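Side-chain contacts in cytoplasmic export protein 1 (PDB 3VWA), which binds tRNA and takes part in its nuclear export, probably collecting it from export receptors at the nuclear pore and handing aminoacylated tRNA to the translation machinery: residues A[18-21]-A[27-30]; A[45-50]-A[54-59]. One frame throughout, in Å; residues are numbered along the deposited sequence.

How the contacts relate
Both contacts belong to the N-terminal kinase-like domain, well before the HEAT repeats at 381-419 and 494-530. Contact 1 comes first in sequence and is complete before contact 2 begins. Their centres are about 17 Å apart and their nearest atoms about 4 Å apart, without touching. Strand 39-45 connects them: it pairs with strand 26-33 beside contact 1, and its last residue, A45, opens contact 2. W26, just ahead of segment 27-30, meets A45, I55 and A58 of contact 2. Contact 1 thus concerns the sheet itself, and contact 2 the return from the sheet to helix 52-64. Neither contact includes a bound ligand.

Contact 1 (A[18-21]-A[27-30])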
# COMPACT_ATOMS: atom_id res chain seq x y z
N THR A 18 9.91 -14.87 -19.59
CA THR A 18 9.95 -16.01 -18.65
C THR A 18 8.61 -16.22 -17.93
O THR A 18 8.10 -15.28 -17.32
CB THR A 18 11.07 -15.83 -17.60
OG1 THR A 18 12.33 -15.67 -18.27
CG2 THR A 18 11.15 -17.03 -16.65
N ALA A 19 8.05 -17.44 -18.00
CA ALA A 19 6.78 -17.74 -17.36
C ALA A 19 6.93 -17.56 -15.86
O ALA A 19 8.04 -17.70 -15.34
CB ALA A 19 6.31 -19.16 -17.69
N ILE A 20 5.85 -17.20 -15.18
CA ILE A 20 5.92 -16.97 -13.73
C ILE A 20 5.54 -18.25 -12.99
O ILE A 20 5.98 -18.49 -11.86
CB ILE A 20 5.08 -15.74 -13.24
CG1 ILE A 20 3.58 -16.06 -13.23
CG2 ILE A 20 5.40 -14.49 -14.05
CD1 ILE A 20 2.68 -14.87 -12.95
N THR A 21 4.70 -19.05 -13.64
CA THR A 21 4.34 -20.39 -13.20
C THR A 21 4.29 -21.25 -14.46
O THR A 21 4.00 -20.75 -15.58
CB THR A 21 2.96 -20.42 -12.52
OG1 THR A 21 2.80 -21.65 -11.81
CG2 THR A 21 1.89 -20.44 -13.51
N GLN A 27 2.14 -22.86 -19.60
CA GLN A 27 3.00 -21.82 -19.00
C GLN A 27 2.18 -20.56 -18.77
O GLN A 27 1.32 -20.21 -19.58
CB GLN A 27 4.16 -21.48 -19.92
CG GLN A 27 5.19 -22.58 -19.96
CD GLN A 27 6.23 -22.29 -21.01
OE1 GLN A 27 5.91 -22.17 -22.21
NE2 GLN A 27 7.48 -22.14 -20.57
N CYS A 28 2.46 -19.87 -17.69
CA CYS A 28 1.69 -18.69 -17.38
C CYS A 28 2.62 -17.48 -17.37
O CYS A 28 3.58 -17.43 -16.59
CB CYS A 28 0.95 -18.88 -16.06
SG CYS A 28 0.27 -17.39 -15.32
N PHE A 29 2.32 -16.52 -18.25
CA PHE A 29 3.18 -15.36 -18.51
C PHE A 29 2.42 -14.08 -18.20
O PHE A 29 1.23 -14.00 -18.55
CB PHE A 29 3.61 -15.29 -20.01
CG PHE A 29 4.61 -16.35 -20.44
CD1 PHE A 29 5.97 -16.13 -20.28
CD2 PHE A 29 4.19 -17.53 -21.07
CE1 PHE A 29 6.91 -17.06 -20.70
CE2 PHE A 29 5.14 -18.47 -21.48
CZ PHE A 29 6.51 -18.24 -21.29
N ASP A 30 3.08 -13.08 -17.60
CA ASP A 30 2.52 -11.70 -17.64
C ASP A 30 2.65 -11.15 -19.06
O ASP A 30 3.61 -11.46 -19.76
CB ASP A 30 3.23 -10.71 -16.70
CG ASP A 30 3.08 -11.06 -15.22
OD1 ASP A 30 2.12 -11.76 -14.84
OD2 ASP A 30 3.93 -10.62 -14.41
O HOH W 1 5.59 -13.65 -16.96
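A19 lays its methyl over one face of the F29 ring in a CH-pi contact: CB of A19 is 3.8 Å from the centroid of the F29 ring and 15° off the ring normal. The backbone runs close to the same ring, although A19 N is modelled so near F29 CE1 that their exact spacing is doubtful, while T18 N lies at the ring edge, in its plane. A serine in place of F29 removes the ring and would probably leave a gap under the A19 methyl and the T18-A19 peptide.

Two backbone hydrogen bonds join the segments. I20 N donates to C28 O at 2.7 Å, almost in line with the carbonyl (C=O...N 172°), and C28 N donates to T21 O at 2.8 Å. I20 and T21 therefore both stand opposite C28, which defines a classic beta bulge. A water extends the polar link, accepting from D30 N at 2.7 Å and donating to T18 O at 3.0 Å.

Further side-chain contacts gather round C28 and D30. T21 and C28 point to the same face of the sheet, where T21 CG2 is modelled doubtfully close to C28 CB. A chi1 of 75° sets I20 CG1 between its backbone N and carbonyl carbon, where it comes 4.1 Å from C28 SG. Further out, the I20 side chain crosses that of D30 at about a right angle, a methyl against a carboxylate oxygen, with I20 CD1 3.7 Å from D30 OD1.

Strand 26-33 runs between this bulged edge and strand 39-45. On the latter side Q27 and F29 make backbone hydrogen bonds with K44 and V42, and the C28 side chain packs on T41 and F43. D30 bonds through its backbone to E16, just past strand 13-15, so strand 26-33 is bordered on both sides.

Contact 2 (A[45-50]-A[54-59]); sequences AKRSPE and LILNAV
R47 and A45 reach helix 52-64 at two neighbouring residues, L56 and I55. A chi1 of -158° swings R47 CG away from the backbone N, and the side chain then runs extended as far as NE, carrying the charged end beside the helix. Past CB and CG, its CD skirts I55, 4.4 Å from I55 CG2. At the tip, L56 CD1 covers one face of the guanidinium near its rim, 3.9 Å from R47 CZ and 3.7 Å from R47 NH2, and the two side chains cross at about a right angle. The nitrogens are engaged as well: NH2 forms a salt bridge with E52, and NH1 hydrogen-bonds to D78 O and T84 OG1, so the group's rotation is fixed from several directions.

Nearer the sheet, A45 CB points at the helix and packs 3.5 Å from I55 CG2 and 3.7 Å from I55 CD1. A weak bond from R47 N to A45 O closes an inverse gamma turn centred on K46, where the chain leaves the strand. A strand of the N-terminal sheet followed by a helix packed against it is consistent with the helix C region of a kinase-like N-lobe.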
# COMPACT_ATOMS: atom_id res chain seq x y z
N ALA A 45 -0.27 -22.94 -23.87
CA ALA A 45 -0.43 -24.40 -23.83
C ALA A 45 0.84 -25.11 -24.22
O ALA A 45 1.53 -24.75 -25.21
CB ALA A 45 -1.52 -24.85 -24.78
N LYS A 46 1.13 -26.15 -23.45
CA LYS A 46 2.20 -27.06 -23.78
C LYS A 46 1.56 -28.10 -24.68
O LYS A 46 1.36 -29.25 -24.27
CB LYS A 46 2.74 -27.69 -22.51
CG LYS A 46 3.65 -26.78 -21.71
CD LYS A 46 4.41 -27.69 -20.76
CE LYS A 46 5.12 -26.91 -19.68
NZ LYS A 46 5.34 -27.82 -18.51
N ARG A 47 1.20 -27.68 -25.89
CA ARG A 47 0.38 -28.50 -26.76
C ARG A 47 1.16 -29.65 -27.37
O ARG A 47 2.27 -29.48 -27.87
CB ARG A 47 -0.26 -27.66 -27.86
CG ARG A 47 -1.51 -28.31 -28.46
CD ARG A 47 -2.16 -27.26 -29.34
NE ARG A 47 -3.05 -27.79 -30.37
CZ ARG A 47 -3.68 -27.00 -31.23
NH1 ARG A 47 -3.57 -25.67 -31.15
NH2 ARG A 47 -4.44 -27.52 -32.17
N SER A 48 0.58 -30.83 -27.32
CA SER A 48 1.24 -32.01 -27.84
C SER A 48 0.14 -32.94 -28.28
O SER A 48 -1.05 -32.68 -27.98
CB SER A 48 2.21 -32.64 -26.79
OG SER A 48 1.56 -33.57 -25.94
N PRO A 49 0.49 -33.99 -29.03
CA PRO A 49 -0.49 -34.99 -29.45
C PRO A 49 -1.33 -35.61 -28.30
O PRO A 49 -2.54 -35.80 -28.46
CB PRO A 49 0.38 -36.05 -30.14
CG PRO A 49 1.50 -35.24 -30.70
CD PRO A 49 1.82 -34.25 -29.62
N GLU A 50 -0.71 -35.91 -27.17
CA GLU A 50 -1.42 -36.51 -26.03
C GLU A 50 -2.38 -35.56 -25.25
O GLU A 50 -3.43 -35.97 -24.80
CB GLU A 50 -0.41 -37.13 -25.07
CG GLU A 50 1.00 -36.61 -25.28
CD GLU A 50 1.76 -36.42 -23.99
OE1 GLU A 50 1.16 -36.65 -22.91
OE2 GLU A 50 2.95 -36.02 -24.05
N LEU A 54 -7.48 -32.07 -24.37
CA LEU A 54 -7.60 -31.34 -23.10
C LEU A 54 -7.43 -29.82 -23.36
O LEU A 54 -8.28 -29.01 -22.98
CB LEU A 54 -6.53 -31.89 -22.15
CG LEU A 54 -6.90 -33.05 -21.19
CD1 LEU A 54 -8.19 -33.81 -21.51
CD2 LEU A 54 -5.76 -34.02 -20.97
N ILE A 55 -6.34 -29.49 -24.07
CA ILE A 55 -6.01 -28.13 -24.48
C ILE A 55 -7.12 -27.46 -25.28
O ILE A 55 -7.46 -26.31 -24.99
CB ILE A 55 -4.72 -28.05 -25.30
CG1 ILE A 55 -3.52 -28.66 -24.57
CG2 ILE A 55 -4.45 -26.59 -25.66
CD1 ILE A 55 -3.05 -27.86 -23.35
N LEU A 56 -7.68 -28.18 -26.25
CA LEU A 56 -8.78 -27.67 -27.13
C LEU A 56 -10.12 -27.48 -26.41
O LEU A 56 -10.84 -26.51 -26.65
CB LEU A 56 -8.98 -28.62 -28.35
CG LEU A 56 -8.20 -28.41 -29.68
CD1 LEU A 56 -7.20 -27.24 -29.67
CD2 LEU A 56 -7.56 -29.72 -30.16
N ASN A 57 -10.46 -28.40 -25.51
CA ASN A 57 -11.67 -28.21 -24.70
C ASN A 57 -11.50 -26.97 -23.82
O ASN A 57 -12.42 -26.12 -23.77
CB ASN A 57 -11.98 -29.47 -23.88
CG ASN A 57 -13.28 -29.36 -23.10
OD1 ASN A 57 -14.34 -29.10 -23.67
ND2 ASN A 57 -13.20 -29.52 -21.78
N ALA A 58 -10.32 -26.82 -23.19
CA ALA A 58 -10.04 -25.63 -22.38
C ALA A 58 -10.20 -24.35 -23.17
O ALA A 58 -10.87 -23.45 -22.69
CB ALA A 58 -8.65 -25.64 -21.74
N VAL A 59 -9.56 -24.24 -24.33
CA VAL A 59 -9.82 -23.12 -25.21
C VAL A 59 -11.31 -22.85 -25.44
O VAL A 59 -11.77 -21.72 -25.33
CB VAL A 59 -9.13 -23.27 -26.57
CG1 VAL A 59 -9.66 -22.22 -27.58
CG2 VAL A 59 -7.63 -23.14 -26.40
O HOH W 2 -5.91 -34.99 -24.64